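Local coordinates for hypothetical protein (Leishmania major, PDB 1R75) that is of unknown function, an all-beta protein of the DUF1935 family from a parasitic protozoan, at residues L42-D47 against R51-Y56. Numbering follows the deposited sequence.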
ATOM      1  N   LEU A  42       8.676   0.477   1.861  1.00 28.73           N
ATOM      2  CA  LEU A  42       7.218   0.447   1.949  1.00 26.99           C
ATOM      3  C   LEU A  42       6.782  -0.292   3.155  1.00 25.31           C
ATOM      4  O   LEU A  42       7.178  -1.447   3.383  1.00 26.41           O
ATOM      5  CB  LEU A  42       6.600  -0.197   0.680  1.00 24.39           C
ATOM      6  CG  LEU A  42       5.088  -0.004   0.521  1.00 26.13           C
ATOM      7  CD1 LEU A  42       4.679   1.373   0.293  1.00 26.65           C
ATOM      8  CD2 LEU A  42       4.490  -0.943  -0.548  1.00 28.10           C
ATOM      9  N   TYR A  43       5.874   0.305   3.911  1.00 24.20           N
ATOM     10  CA  TYR A  43       5.314  -0.371   5.100  1.00 24.25           C
ATOM     11  C   TYR A  43       3.863  -0.587   4.894  1.00 22.60           C
ATOM     12  O   TYR A  43       3.188   0.369   4.485  1.00 21.87           O
ATOM     13  CB  TYR A  43       5.495   0.500   6.333  1.00 25.24           C
ATOM     14  CG  TYR A  43       6.969   0.636   6.670  1.00 28.19           C
ATOM     15  CD1 TYR A  43       7.577  -0.251   7.556  1.00 32.21           C
ATOM     16  CD2 TYR A  43       7.747   1.553   6.018  1.00 27.40           C
ATOM     17  CE1 TYR A  43       8.955  -0.152   7.849  1.00 34.37           C
ATOM     18  CE2 TYR A  43       9.097   1.658   6.278  1.00 35.39           C
ATOM     19  CZ  TYR A  43       9.683   0.817   7.223  1.00 36.43           C
ATOM     20  OH  TYR A  43      11.036   0.880   7.427  1.00 39.86           O
ATOM     21  N   ARG A  44       3.382  -1.779   5.203  1.00 20.65           N
ATOM     22  CA  ARG A  44       1.971  -2.073   5.340  1.00 20.37           C
ATOM     23  C   ARG A  44       1.541  -1.824   6.764  1.00 21.98           C
ATOM     24  O   ARG A  44       2.179  -2.341   7.673  1.00 23.70           O
ATOM     25  CB  ARG A  44       1.708  -3.496   4.932  1.00 21.35           C
ATOM     26  CG  ARG A  44       0.327  -3.980   5.110  1.00 22.22           C
ATOM     27  CD  ARG A  44       0.107  -5.329   4.411  1.00 25.77           C
ATOM     28  NE  ARG A  44       0.878  -6.407   5.044  1.00 29.10           N
ATOM     29  CZ  ARG A  44       0.463  -7.144   5.999  1.00 33.86           C
ATOM     30  NH1 ARG A  44      -0.748  -6.957   6.514  1.00 41.11           N
ATOM     31  NH2 ARG A  44       1.275  -8.128   6.447  1.00 34.15           N
ATOM     32  N   ILE A  45       0.506  -1.009   6.963  1.00 21.95           N
ATOM     33  CA  ILE A  45       0.012  -0.647   8.308  1.00 23.63           C
ATOM     34  C   ILE A  45      -1.323  -1.325   8.381  1.00 24.33           C
ATOM     35  O   ILE A  45      -2.243  -0.975   7.609  1.00 24.90           O
ATOM     36  CB  ILE A  45      -0.177   0.860   8.451  1.00 24.75           C
ATOM     37  CG1 ILE A  45       1.161   1.556   8.130  1.00 29.78           C
ATOM     38  CG2 ILE A  45      -0.681   1.200   9.884  1.00 28.57           C
ATOM     39  CD1 ILE A  45       0.959   2.874   7.519  1.00 35.10           C
ATOM     40  N   ALA A  46      -1.472  -2.294   9.265  1.00 24.87           N
ATOM     41  CA  ALA A  46      -2.709  -3.010   9.404  1.00 26.24           C
ATOM     42  C   ALA A  46      -3.399  -2.563  10.666  1.00 29.93           C
ATOM     43  O   ALA A  46      -2.753  -2.304  11.671  1.00 30.81           O
ATOM     44  CB  ALA A  46      -2.452  -4.511   9.418  1.00 27.33           C
ATOM     45  N   ASP A  47      -4.698  -2.364  10.605  1.00 32.27           N
ATOM     46  CA  ASP A  47      -5.434  -1.971  11.802  1.00 35.28           C
ATOM     47  C   ASP A  47      -6.529  -3.022  12.035  1.00 36.15           C
ATOM     48  O   ASP A  47      -7.479  -3.137  11.247  1.00 33.47           O
ATOM     49  CB  ASP A  47      -5.958  -0.542  11.667  1.00 36.28           C
ATOM     50  CG  ASP A  47      -6.671  -0.047  12.936  1.00 41.75           C
ATOM     51  OD1 ASP A  47      -7.457  -0.844  13.529  1.00 48.82           O
ATOM     52  OD2 ASP A  47      -6.501   1.115  13.422  1.00 46.84           O
ATOM     53  N   ARG A  51     -10.294  -3.009  10.685  1.00 29.25           N
ATOM     54  CA  ARG A  51     -10.161  -4.008   9.625  1.00 28.80           C
ATOM     55  C   ARG A  51      -9.661  -3.372   8.283  1.00 25.69           C
ATOM     56  O   ARG A  51     -10.236  -3.585   7.229  1.00 24.46           O
ATOM     57  CB  ARG A  51     -11.424  -4.798   9.445  1.00 30.94           C
ATOM     58  CG  ARG A  51     -11.614  -5.817  10.612  1.00 38.13           C
ATOM     59  CD  ARG A  51     -12.940  -6.616  10.617  1.00 45.45           C
ATOM     60  NE  ARG A  51     -13.381  -7.158   9.324  1.00 49.52           N
ATOM     61  CZ  ARG A  51     -14.521  -6.794   8.707  1.00 54.32           C
ATOM     62  NH1 ARG A  51     -15.314  -5.841   9.217  1.00 55.72           N
ATOM     63  NH2 ARG A  51     -14.868  -7.348   7.550  1.00 53.35           N
ATOM     64  N   ARG A  52      -8.577  -2.666   8.398  1.00 23.77           N
ATOM     65  CA  ARG A  52      -8.104  -1.757   7.355  1.00 23.85           C
ATOM     66  C   ARG A  52      -6.620  -1.885   7.150  1.00 22.03           C
ATOM     67  O   ARG A  52      -5.827  -2.024   8.109  1.00 22.59           O
ATOM     68  CB  ARG A  52      -8.405  -0.393   7.870  1.00 24.16           C
ATOM     69  CG  ARG A  52      -8.166   0.734   7.036  1.00 28.64           C
ATOM     70  CD  ARG A  52      -8.911   1.983   7.712  1.00 27.81           C
ATOM     71  NE  ARG A  52      -8.199   2.503   8.893  1.00 28.87           N
ATOM     72  CZ  ARG A  52      -8.759   3.235   9.852  1.00 29.59           C
ATOM     73  NH1 ARG A  52     -10.080   3.584   9.807  1.00 24.39           N
ATOM     74  NH2 ARG A  52      -8.016   3.661  10.836  1.00 27.07           N
ATOM     75  N   TRP A  53      -6.214  -1.764   5.894  1.00 19.64           N
ATOM     76  CA  TRP A  53      -4.810  -1.667   5.542  1.00 18.01           C
ATOM     77  C   TRP A  53      -4.504  -0.364   4.845  1.00 17.28           C
ATOM     78  O   TRP A  53      -5.328   0.121   4.028  1.00 18.99           O
ATOM     79  CB  TRP A  53      -4.466  -2.715   4.553  1.00 21.33           C
ATOM     80  CG  TRP A  53      -4.397  -4.104   4.967  1.00 23.90           C
ATOM     81  CD1 TRP A  53      -4.766  -4.683   6.139  1.00 27.72           C
ATOM     82  CD2 TRP A  53      -3.897  -5.162   4.129  1.00 27.13           C
ATOM     83  NE1 TRP A  53      -4.543  -6.062   6.086  1.00 28.20           N
ATOM     84  CE2 TRP A  53      -4.036  -6.377   4.844  1.00 26.36           C
ATOM     85  CE3 TRP A  53      -3.383  -5.202   2.831  1.00 26.99           C
ATOM     86  CZ2 TRP A  53      -3.624  -7.620   4.288  1.00 25.72           C
ATOM     87  CZ3 TRP A  53      -2.930  -6.456   2.302  1.00 29.04           C
ATOM     88  CH2 TRP A  53      -3.102  -7.603   3.000  1.00 25.46           C
ATOM     89  N   ALA A  54      -3.335   0.134   5.126  1.00 17.30           N
ATOM     90  CA  ALA A  54      -2.738   1.256   4.497  1.00 18.19           C
ATOM     91  C   ALA A  54      -1.265   0.984   4.203  1.00 19.02           C
ATOM     92  O   ALA A  54      -0.686   0.076   4.770  1.00 20.78           O
ATOM     93  CB  ALA A  54      -2.865   2.459   5.373  1.00 18.24           C
ATOM     94  N   PHE A  55      -0.706   1.753   3.267  1.00 18.07           N
ATOM     95  CA  PHE A  55       0.717   1.724   2.939  1.00 19.79           C
ATOM     96  C   PHE A  55       1.341   3.081   3.202  1.00 21.52           C
ATOM     97  O   PHE A  55       0.741   4.153   2.936  1.00 21.47           O
ATOM     98  CB  PHE A  55       0.902   1.367   1.454  1.00 19.70           C
ATOM     99  CG  PHE A  55       0.587  -0.026   1.156  1.00 19.41           C
ATOM    100  CD1 PHE A  55       1.376  -1.049   1.646  1.00 16.46           C
ATOM    101  CD2 PHE A  55      -0.511  -0.340   0.363  1.00 20.68           C
ATOM    102  CE1 PHE A  55       1.063  -2.433   1.302  1.00 20.38           C
ATOM    103  CE2 PHE A  55      -0.809  -1.657   0.023  1.00 20.50           C
ATOM    104  CZ  PHE A  55      -0.034  -2.713   0.549  1.00 19.18           C
ATOM    105  N   TYR A  56       2.540   3.041   3.740  1.00 20.00           N
ATOM    106  CA  TYR A  56       3.344   4.227   3.979  1.00 22.28           C
ATOM    107  C   TYR A  56       4.675   4.066   3.234  1.00 21.44           C
ATOM    108  O   TYR A  56       5.296   3.008   3.313  1.00 21.89           O
ATOM    109  CB  TYR A  56       3.536   4.457   5.504  1.00 22.63           C
ATOM    110  CG  TYR A  56       4.599   5.472   5.794  1.00 24.30           C
ATOM    111  CD1 TYR A  56       4.397   6.816   5.473  1.00 26.55           C
ATOM    112  CD2 TYR A  56       5.810   5.103   6.339  1.00 27.26           C
ATOM    113  CE1 TYR A  56       5.401   7.755   5.656  1.00 24.48           C
ATOM    114  CE2 TYR A  56       6.827   6.032   6.529  1.00 25.24           C
ATOM    115  CZ  TYR A  56       6.597   7.340   6.228  1.00 27.99           C
ATOM    116  OH  TYR A  56       7.559   8.263   6.400  1.00 28.65           O
TER
HETATM  117  O   HOH W   1      -4.484   0.672   8.673  1.00 38.08           O
HETATM  118  O   HOH W   2      -5.282   2.720  11.894  1.00 43.94           O
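Arg44 sets CD and NH1 over one face of the Trp53 indole, its guanidinium tilted 46° to the ring, a pair spanning the two strands of this antiparallel hairpin. With chi3 bent to 67°, CD rests 3.9 Å from the centroid of the six-membered ring, a CH-pi contact, and CZ stands over the same face at 4.7 Å in a cation-pi pair. Arginine suits this place, offering an apolar CD and a cation to the ring; Tyr35 is its second aromatic partner. Next along, the CD1-CE1 side of Phe55 fits the hollow formed by Arg44 CB and Leu42 CD2, the latter 3.8 Å from Phe55 CD1. On the other face, Ile45 pairs with Ala54, small opposite its branched partner, but turns CG1 along the sheet, setting CD1 3.6 Å from Tyr56 CB; Tyr43 and Tyr56 run side by side. Between the faces, six backbone hydrogen bonds join the strands in three pairs. Near the turn, Arg51 and Arg52 both face Asp47 in a G1 bulge. Asp47 OD1 accepts from Ala50 N, while OD2 forms a long, charge-only salt bridge (3.9 Å) with Arg52 NH2, bridged by water. The hairpin lies between strands 33-36 and 112-117; its bulky, flat Trp53 and Phe55 share the face that meets Leu128 and Trp123 of strand 123-132 in the second sheet.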